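PDB 3KWK: putative NADH dehydrogenase/NAD(P)H nitroreductase from Bacteroides thetaiotaomicron VPI-5482, which binds flavin mononucleotide and, as a member of the nitroreductase family, probably acts as an FMN-dependent oxidoreductase. Local coordinates for residues K32-L37 against E113-G118; F95-D100 against A123-E128. One frame throughout, in Å; residues are numbered along the deposited sequence.

Interaction 1 of 2, residues K32-L37 against E113-G118; sequences KEKIDL and ESMGLG
Lys34 lies alongside Met115, modelled as selenomethionine, and the two side chains run past each other in opposite directions. The tight part of the contact is around the selenium. SE of Met115 sits 3.8 Å from CG of Lys34. CD1 of Leu37 lies 4.0 Å from the same SE, and the Leu37 side chain crosses Met115 at about a right angle. The Met115 chain bends at its last torsion (chi3 -78°), which brings its methyl CE to 3.4 Å from the backbone O of Lys34. Leu117 adds a lighter touch, with CD1 of Leu117 4.1 Å from CB of Lys34.

The polar end is more open. Beyond CG the lysine is fully extended, so its ammonium reaches past the selenium to the backbone of Met115. NZ of Lys34 donates to O of Met115 at 2.7 Å, with a C=O...N angle of 151° and the donor slightly out of the carbonyl plane. The hydroxyl of Tyr154 is a second hydrogen-bonding partner of NZ. Nearby, Gly116 is exposed and takes a positive phi, as the C-prime residue of a Schellman motif that closes helix 97-114. The lysine charge would suit the negative end of that helix. Replacing Lys34 by an alanine would probably leave the Met115 carbonyl without its ammonium partner and uncover one flank of the selenium chain.

The contact joins the start of helix 32-43 to the turn between helix 97-114 and strand 118-123. Met38, one turn on from Lys34, also packs on Met115 and Leu117. Thr8 of the second subunit packs on Lys34 and Leu37, and Gly118 pairs by backbone hydrogen bonds with Gly153 of strand 144-153.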
loop_
_atom_site.group_PDB
_atom_site.type_symbol
_atom_site.label_atom_id
_atom_site.label_comp_id
_atom_site.label_asym_id
_atom_site.label_seq_id
_atom_site.Cartn_x
_atom_site.Cartn_y
_atom_site.Cartn_z
ATOM N N LYS A 32 12.371 0.522 20.798
ATOM C CA LYS A 32 11.411 1.609 20.672
ATOM C C LYS A 32 11.626 2.420 19.396
ATOM O O LYS A 32 10.669 2.791 18.734
ATOM C CB LYS A 32 11.468 2.529 21.879
ATOM C CG LYS A 32 10.517 3.658 21.828
ATOM C CD LYS A 32 10.571 4.413 23.163
ATOM C CE LYS A 32 9.738 5.705 23.163
ATOM N NZ LYS A 32 9.995 6.590 21.978
ATOM N N GLU A 33 12.879 2.654 19.035
ATOM C CA GLU A 33 13.237 3.472 17.861
ATOM C C GLU A 33 12.683 2.799 16.579
ATOM O O GLU A 33 12.184 3.462 15.665
ATOM C CB GLU A 33 14.762 3.560 17.790
ATOM C CG GLU A 33 15.312 4.433 16.676
ATOM C CD GLU A 33 16.866 4.334 16.526
ATOM O OE1 GLU A 33 17.523 3.365 17.011
ATOM O OE2 GLU A 33 17.412 5.236 15.874
ATOM N N LYS A 34 12.723 1.471 16.523
ATOM C CA LYS A 34 12.188 0.743 15.357
ATOM C C LYS A 34 10.667 0.916 15.250
ATOM O O LYS A 34 10.100 1.116 14.158
ATOM C CB LYS A 34 12.609 -0.721 15.377
ATOM C CG LYS A 34 14.117 -0.886 15.139
ATOM C CD LYS A 34 14.548 -2.333 15.024
ATOM C CE LYS A 34 16.028 -2.435 14.766
ATOM N NZ LYS A 34 16.439 -3.836 14.340
ATOM N N ILE A 35 9.970 0.776 16.380
ATOM C CA ILE A 35 8.531 0.966 16.381
ATOM C C ILE A 35 8.163 2.381 15.920
ATOM O O ILE A 35 7.247 2.559 15.111
ATOM C CB ILE A 35 7.907 0.657 17.773
ATOM C CG1 ILE A 35 8.182 -0.803 18.135
ATOM C CG2 ILE A 35 6.396 0.851 17.732
ATOM C CD1 ILE A 35 7.825 -1.224 19.571
ATOM N N ASP A 36 8.899 3.366 16.437
ATOM C CA ASP A 36 8.662 4.770 16.053
ATOM C C ASP A 36 8.824 4.999 14.551
ATOM O O ASP A 36 7.995 5.645 13.923
ATOM C CB ASP A 36 9.570 5.709 16.842
ATOM C CG ASP A 36 9.334 5.691 18.387
ATOM O OD1 ASP A 36 8.242 5.293 18.828
ATOM O OD2 ASP A 36 10.280 6.093 19.172
ATOM N N LEU A 37 9.864 4.388 13.975
ATOM C CA LEU A 37 10.117 4.498 12.542
ATOM C C LEU A 37 9.064 3.781 11.698
ATOM O O LEU A 37 8.707 4.241 10.617
ATOM C CB LEU A 37 11.544 4.031 12.221
ATOM C CG LEU A 37 12.642 5.043 12.560
ATOM C CD1 LEU A 37 14.039 4.355 12.623
ATOM C CD2 LEU A 37 12.652 6.194 11.548
ATOM N N GLU A 113 10.541 -4.916 7.521
ATOM C CA GLU A 113 11.501 -5.717 6.792
ATOM C C GLU A 113 12.888 -5.061 6.762
ATOM O O GLU A 113 13.928 -5.729 6.936
ATOM C CB GLU A 113 11.017 -5.971 5.389
ATOM C CG GLU A 113 11.947 -6.845 4.518
ATOM C CD GLU A 113 11.993 -8.300 4.950
ATOM O OE1 GLU A 113 10.932 -8.862 5.166
ATOM O OE2 GLU A 113 13.092 -8.830 5.052
ATOM N N SER A 114 12.906 -3.751 6.543
ATOM C CA SER A 114 14.176 -3.016 6.383
ATOM C C SER A 114 15.034 -2.928 7.646
ATOM O O SER A 114 16.194 -2.638 7.572
ATOM C CB SER A 114 13.925 -1.562 5.893
ATOM O OG SER A 114 13.399 -0.710 6.920
HETATM N N MSE A 115 14.414 -3.179 8.801
HETATM C CA MSE A 115 15.050 -3.094 10.118
HETATM C C MSE A 115 15.177 -4.483 10.763
HETATM O O MSE A 115 15.342 -4.620 11.961
HETATM C CB MSE A 115 14.260 -2.143 11.029
HETATM C CG MSE A 115 14.297 -0.683 10.476
HETATM SE SE MSE A 115 13.469 0.568 11.646
HETATM C CE MSE A 115 11.666 0.178 11.243
ATOM N N GLY A 116 15.159 -5.518 9.926
ATOM C CA GLY A 116 15.417 -6.855 10.398
ATOM C C GLY A 116 14.281 -7.497 11.176
ATOM O O GLY A 116 14.474 -8.521 11.827
ATOM N N LEU A 117 13.102 -6.900 11.091
ATOM C CA LEU A 117 11.916 -7.407 11.744
ATOM C C LEU A 117 11.071 -8.198 10.763
ATOM O O LEU A 117 11.310 -8.215 9.545
ATOM C CB LEU A 117 11.103 -6.228 12.347
ATOM C CG LEU A 117 11.849 -5.436 13.443
ATOM C CD1 LEU A 117 11.079 -4.123 13.743
ATOM C CD2 LEU A 117 12.083 -6.273 14.715
ATOM N N GLY A 118 10.089 -8.879 11.322
ATOM C CA GLY A 118 9.081 -9.583 10.542
ATOM C C GLY A 118 7.718 -9.064 10.966
ATOM O O GLY A 118 7.498 -8.754 12.124
#

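Interaction 2 of 2, residues F95-D100 against A123-E128; sequences FYWYLD and AAYPYE. With FMN (flavin mononucleotide), chain B; FMN (flavin mononucleotide), chain C.
Tyr98 and Tyr125 bring the two backbones closest, with CA atoms 8.4 Å apart, where the first turn of helix 97-114 faces a loop with a cis peptide before Pro126. Three rings make the contact. The edge of the Trp97 indole meets the face of Tyr125 in a T-shaped pair, with planes at 82° and CH2 of Trp97 3.9 Å from CD2 of Tyr125. Pro126 CB lies over the centre of the other face. Trp97 CG sits between its backbone N and carbonyl carbon (chi1 69°), which swings the six-membered ring toward the loop. Tyr98 and Tyr125 are nearly parallel but slid apart and barely overlap. OH of Tyr125 lies over one face of the Tyr98 ring, 4.4 Å from CD2 of Tyr98. Each hydroxyl instead bonds across the dimer: Tyr98 OH to Tyr125 OH of the second subunit, and Tyr125 OH to Tyr98 OH there.

The cluster lies at the dimer interface, and both segments border flavins in sites shared between subunits, as in other nitroreductase-family dimers. Ala123 N donates to O4 of one FMN (chain B) at 3.1 Å. Asp100 OD1 approaches the C8M methyl of the other (chain C), which is held largely by the second subunit. Leu147 of strand 144-153 packs against Trp97 and Tyr125, tying helix 97-114 and the loop after strand 118-123 to the sheet.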
loop_
_atom_site.group_PDB
_atom_site.type_symbol
_atom_site.label_atom_id
_atom_site.label_comp_id
_atom_site.label_asym_id
_atom_site.label_seq_id
_atom_site.Cartn_x
_atom_site.Cartn_y
_atom_site.Cartn_z
ATOM N N PHE A 95 -13.771 8.719 2.702
ATOM C CA PHE A 95 -14.244 7.445 2.109
ATOM C C PHE A 95 -13.128 6.713 1.345
ATOM O O PHE A 95 -13.365 5.645 0.785
ATOM C CB PHE A 95 -15.510 7.616 1.253
ATOM C CG PHE A 95 -15.399 8.630 0.117
ATOM C CD1 PHE A 95 -14.669 8.314 -1.013
ATOM C CD2 PHE A 95 -16.035 9.852 0.174
ATOM C CE1 PHE A 95 -14.532 9.200 -2.071
ATOM C CE2 PHE A 95 -15.923 10.726 -0.861
ATOM C CZ PHE A 95 -15.143 10.393 -1.997
ATOM N N TYR A 96 -11.924 7.283 1.337
ATOM C CA TYR A 96 -10.767 6.559 0.818
ATOM C C TYR A 96 -10.018 5.852 1.929
ATOM O O TYR A 96 -8.961 5.317 1.674
ATOM C CB TYR A 96 -9.789 7.512 0.146
ATOM C CG TYR A 96 -10.297 8.395 -0.953
ATOM C CD1 TYR A 96 -10.544 7.897 -2.210
ATOM C CD2 TYR A 96 -10.419 9.752 -0.762
ATOM C CE1 TYR A 96 -10.968 8.728 -3.223
ATOM C CE2 TYR A 96 -10.799 10.597 -1.773
ATOM C CZ TYR A 96 -11.058 10.099 -2.995
ATOM O OH TYR A 96 -11.421 10.991 -3.990
ATOM N N TRP A 97 -10.546 5.842 3.164
ATOM C CA TRP A 97 -9.754 5.456 4.316
ATOM C C TRP A 97 -9.067 4.131 4.125
ATOM O O TRP A 97 -7.948 3.982 4.518
ATOM C CB TRP A 97 -10.568 5.491 5.631
ATOM C CG TRP A 97 -11.614 4.427 5.723
ATOM C CD1 TRP A 97 -12.928 4.513 5.335
ATOM C CD2 TRP A 97 -11.446 3.120 6.269
ATOM N NE1 TRP A 97 -13.579 3.335 5.565
ATOM C CE2 TRP A 97 -12.686 2.440 6.121
ATOM C CE3 TRP A 97 -10.368 2.437 6.794
ATOM C CZ2 TRP A 97 -12.839 1.117 6.493
ATOM C CZ3 TRP A 97 -10.549 1.105 7.214
ATOM C CH2 TRP A 97 -11.777 0.478 7.064
ATOM N N TYR A 98 -9.786 3.128 3.590
ATOM C CA TYR A 98 -9.255 1.748 3.509
ATOM C C TYR A 98 -8.188 1.623 2.407
ATOM O O TYR A 98 -7.386 0.714 2.429
ATOM C CB TYR A 98 -10.367 0.730 3.309
ATOM C CG TYR A 98 -11.379 1.031 2.245
ATOM C CD1 TYR A 98 -12.480 1.826 2.510
ATOM C CD2 TYR A 98 -11.261 0.520 0.974
ATOM C CE1 TYR A 98 -13.433 2.126 1.512
ATOM C CE2 TYR A 98 -12.210 0.777 -0.021
ATOM C CZ TYR A 98 -13.285 1.606 0.258
ATOM O OH TYR A 98 -14.231 1.856 -0.706
ATOM N N LEU A 99 -8.178 2.541 1.466
ATOM C CA LEU A 99 -7.127 2.605 0.434
ATOM C C LEU A 99 -5.885 3.277 1.022
ATOM O O LEU A 99 -4.799 2.714 0.995
ATOM C CB LEU A 99 -7.650 3.332 -0.819
ATOM C CG LEU A 99 -9.020 2.851 -1.395
ATOM C CD1 LEU A 99 -9.462 3.775 -2.570
ATOM C CD2 LEU A 99 -8.909 1.357 -1.816
ATOM N N ASP A 100 -6.023 4.505 1.535
ATOM C CA ASP A 100 -4.961 5.183 2.239
ATOM C C ASP A 100 -4.323 4.254 3.277
ATOM O O ASP A 100 -3.101 4.157 3.380
ATOM C CB ASP A 100 -5.445 6.411 3.012
ATOM C CG ASP A 100 -6.026 7.529 2.156
ATOM O OD1 ASP A 100 -6.174 7.392 0.902
ATOM O OD2 ASP A 100 -6.284 8.586 2.798
ATOM N N ALA A 123 -6.179 -9.412 8.375
ATOM C CA ALA A 123 -7.360 -8.597 8.080
ATOM C C ALA A 123 -8.233 -8.434 9.286
ATOM O O ALA A 123 -8.524 -9.402 9.980
ATOM C CB ALA A 123 -8.205 -9.262 6.952
ATOM N N ALA A 124 -8.702 -7.201 9.507
ATOM C CA ALA A 124 -9.869 -6.939 10.347
ATOM C C ALA A 124 -10.994 -6.650 9.324
ATOM O O ALA A 124 -11.696 -7.580 8.894
ATOM C CB ALA A 124 -9.595 -5.768 11.375
ATOM N N TYR A 125 -11.099 -5.411 8.844
ATOM C CA TYR A 125 -11.815 -5.133 7.579
ATOM C C TYR A 125 -11.372 -6.151 6.505
ATOM O O TYR A 125 -10.175 -6.429 6.378
ATOM C CB TYR A 125 -11.534 -3.704 7.137
ATOM C CG TYR A 125 -12.233 -3.316 5.838
ATOM C CD1 TYR A 125 -11.654 -3.622 4.623
ATOM C CD2 TYR A 125 -13.506 -2.749 5.838
ATOM C CE1 TYR A 125 -12.326 -3.391 3.434
ATOM C CE2 TYR A 125 -14.156 -2.464 4.687
ATOM C CZ TYR A 125 -13.583 -2.780 3.472
ATOM O OH TYR A 125 -14.222 -2.536 2.273
ATOM N N PRO A 126 -12.312 -6.678 5.705
ATOM C CA PRO A 126 -13.719 -6.351 5.594
ATOM C C PRO A 126 -14.683 -7.177 6.475
ATOM O O PRO A 126 -15.894 -7.163 6.240
ATOM C CB PRO A 126 -13.996 -6.670 4.131
ATOM C CG PRO A 126 -13.170 -7.872 3.841
ATOM C CD PRO A 126 -11.887 -7.569 4.601
ATOM N N TYR A 127 -14.154 -7.842 7.478
ATOM C CA TYR A 127 -14.952 -8.740 8.270
ATOM C C TYR A 127 -15.517 -8.027 9.458
ATOM O O TYR A 127 -14.767 -7.622 10.370
ATOM C CB TYR A 127 -14.122 -9.946 8.681
ATOM C CG TYR A 127 -13.541 -10.740 7.560
ATOM C CD1 TYR A 127 -14.267 -11.744 6.961
ATOM C CD2 TYR A 127 -12.255 -10.522 7.125
ATOM C CE1 TYR A 127 -13.755 -12.483 5.934
ATOM C CE2 TYR A 127 -11.724 -11.256 6.102
ATOM C CZ TYR A 127 -12.479 -12.265 5.526
ATOM O OH TYR A 127 -11.939 -13.065 4.561
ATOM N N GLU A 128 -16.845 -7.825 9.479
ATOM C CA GLU A 128 -17.431 -7.014 10.540
ATOM C C GLU A 128 -17.190 -7.565 11.931
ATOM O O GLU A 128 -16.980 -6.809 12.886
ATOM C CB GLU A 128 -18.929 -6.756 10.239
ATOM C CG GLU A 128 -19.079 -5.851 9.000
ATOM C CD GLU A 128 -20.372 -5.080 8.913
ATOM O OE1 GLU A 128 -21.439 -5.694 9.143
ATOM O OE2 GLU A 128 -20.304 -3.871 8.558
HETATM N N1 FMN B . -2.134 -13.299 6.737
HETATM C C2 FMN B . -2.586 -13.885 7.883
HETATM O O2 FMN B . -1.845 -14.682 8.486
HETATM N N3 FMN B . -3.857 -13.609 8.362
HETATM C C4 FMN B . -4.722 -12.751 7.718
HETATM O O4 FMN B . -5.874 -12.519 8.201
HETATM C C4A FMN B . -4.256 -12.156 6.543
HETATM N N5 FMN B . -5.075 -11.297 5.823
HETATM C C5A FMN B . -4.564 -10.566 4.785
HETATM C C6 FMN B . -5.370 -9.589 4.183
HETATM C C7 FMN B . -4.832 -8.814 3.166
HETATM C C7M FMN B . -5.662 -7.719 2.473
HETATM C C8 FMN B . -3.533 -8.989 2.732
HETATM C C8M FMN B . -3.010 -8.108 1.625
HETATM C C9 FMN B . -2.748 -9.967 3.317
HETATM C C9A FMN B . -3.256 -10.764 4.354
HETATM N N10 FMN B . -2.497 -11.778 4.945
HETATM C C10 FMN B . -2.967 -12.412 6.059
HETATM C "C1'" FMN B . -1.113 -12.032 4.476
HETATM C "C2'" FMN B . -1.118 -12.838 3.180
HETATM O "O2'" FMN B . -1.498 -14.197 3.421
HETATM C "C3'" FMN B . 0.239 -12.742 2.451
HETATM O "O3'" FMN B . 0.487 -11.398 2.040
HETATM C "C4'" FMN B . 0.298 -13.646 1.187
HETATM O "O4'" FMN B . 0.257 -15.021 1.594
HETATM C "C5'" FMN B . 1.532 -13.383 0.320
HETATM O "O5'" FMN B . 2.657 -13.671 1.144
HETATM P P FMN B . 3.798 -12.542 1.436
HETATM O O1P FMN B . 3.145 -11.405 2.245
HETATM O O2P FMN B . 4.795 -13.382 2.263
HETATM O O3P FMN B . 4.370 -12.034 0.128
HETATM N N1 FMN C . -3.972 12.825 -6.821
HETATM C C2 FMN C . -4.477 13.337 -7.980
HETATM O O2 FMN C . -3.852 14.240 -8.564
HETATM N N3 FMN C . -5.677 12.870 -8.493
HETATM C C4 FMN C . -6.417 11.887 -7.872
HETATM O O4 FMN C . -7.505 11.481 -8.385
HETATM C C4A FMN C . -5.897 11.368 -6.683
HETATM N N5 FMN C . -6.593 10.392 -5.984
HETATM C C5A FMN C . -6.005 9.746 -4.931
HETATM C C6 FMN C . -6.666 8.655 -4.349
HETATM C C7 FMN C . -6.044 7.970 -3.316
HETATM C C7M FMN C . -6.715 6.759 -2.644
HETATM C C8 FMN C . -4.800 8.343 -2.847
HETATM C C8M FMN C . -4.178 7.551 -1.724
HETATM C C9 FMN C . -4.159 9.432 -3.411
HETATM C C9A FMN C . -4.755 10.143 -4.464
HETATM N N10 FMN C . -4.146 11.263 -5.036
HETATM C C10 FMN C . -4.677 11.819 -6.164
HETATM C "C1'" FMN C . -2.831 11.726 -4.530
HETATM C "C2'" FMN C . -2.996 12.519 -3.236
HETATM O "O2'" FMN C . -3.574 13.804 -3.490
HETATM C "C3'" FMN C . -1.661 12.632 -2.470
HETATM O "O3'" FMN C . -1.220 11.341 -2.049
HETATM C "C4'" FMN C . -1.777 13.532 -1.207
HETATM O "O4'" FMN C . -2.018 14.885 -1.618
HETATM C "C5'" FMN C . -0.542 13.460 -0.305
HETATM O "O5'" FMN C . 0.548 13.919 -1.099
HETATM P P FMN C . 1.857 12.981 -1.357
HETATM O O1P FMN C . 1.410 11.759 -2.181
HETATM O O2P FMN C . 2.735 13.967 -2.158
HETATM O O3P FMN C . 2.465 12.565 -0.032
#

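Overall arrangement
The two interactions lie on opposite sides of the chain's centre, with their centres 24 Å apart and their nearest atoms about 14 Å apart. They do not touch. Helix 97-114 connects them: interaction 2 uses its first turn and interaction 1 the turn that follows its end. Strand 118-123 then leads back, from Gly118 in interaction 1 to Ala123 in interaction 2. Along the chain the segments alternate: 32-37, 95-100, 113-118, 123-128. Both contacts are completed by the second subunit, as befits the intertwined dimers of this family. Interaction 2 borders both flavins, whereas interaction 1 lies away from them and joins helix 32-43 to the turn after helix 97-114.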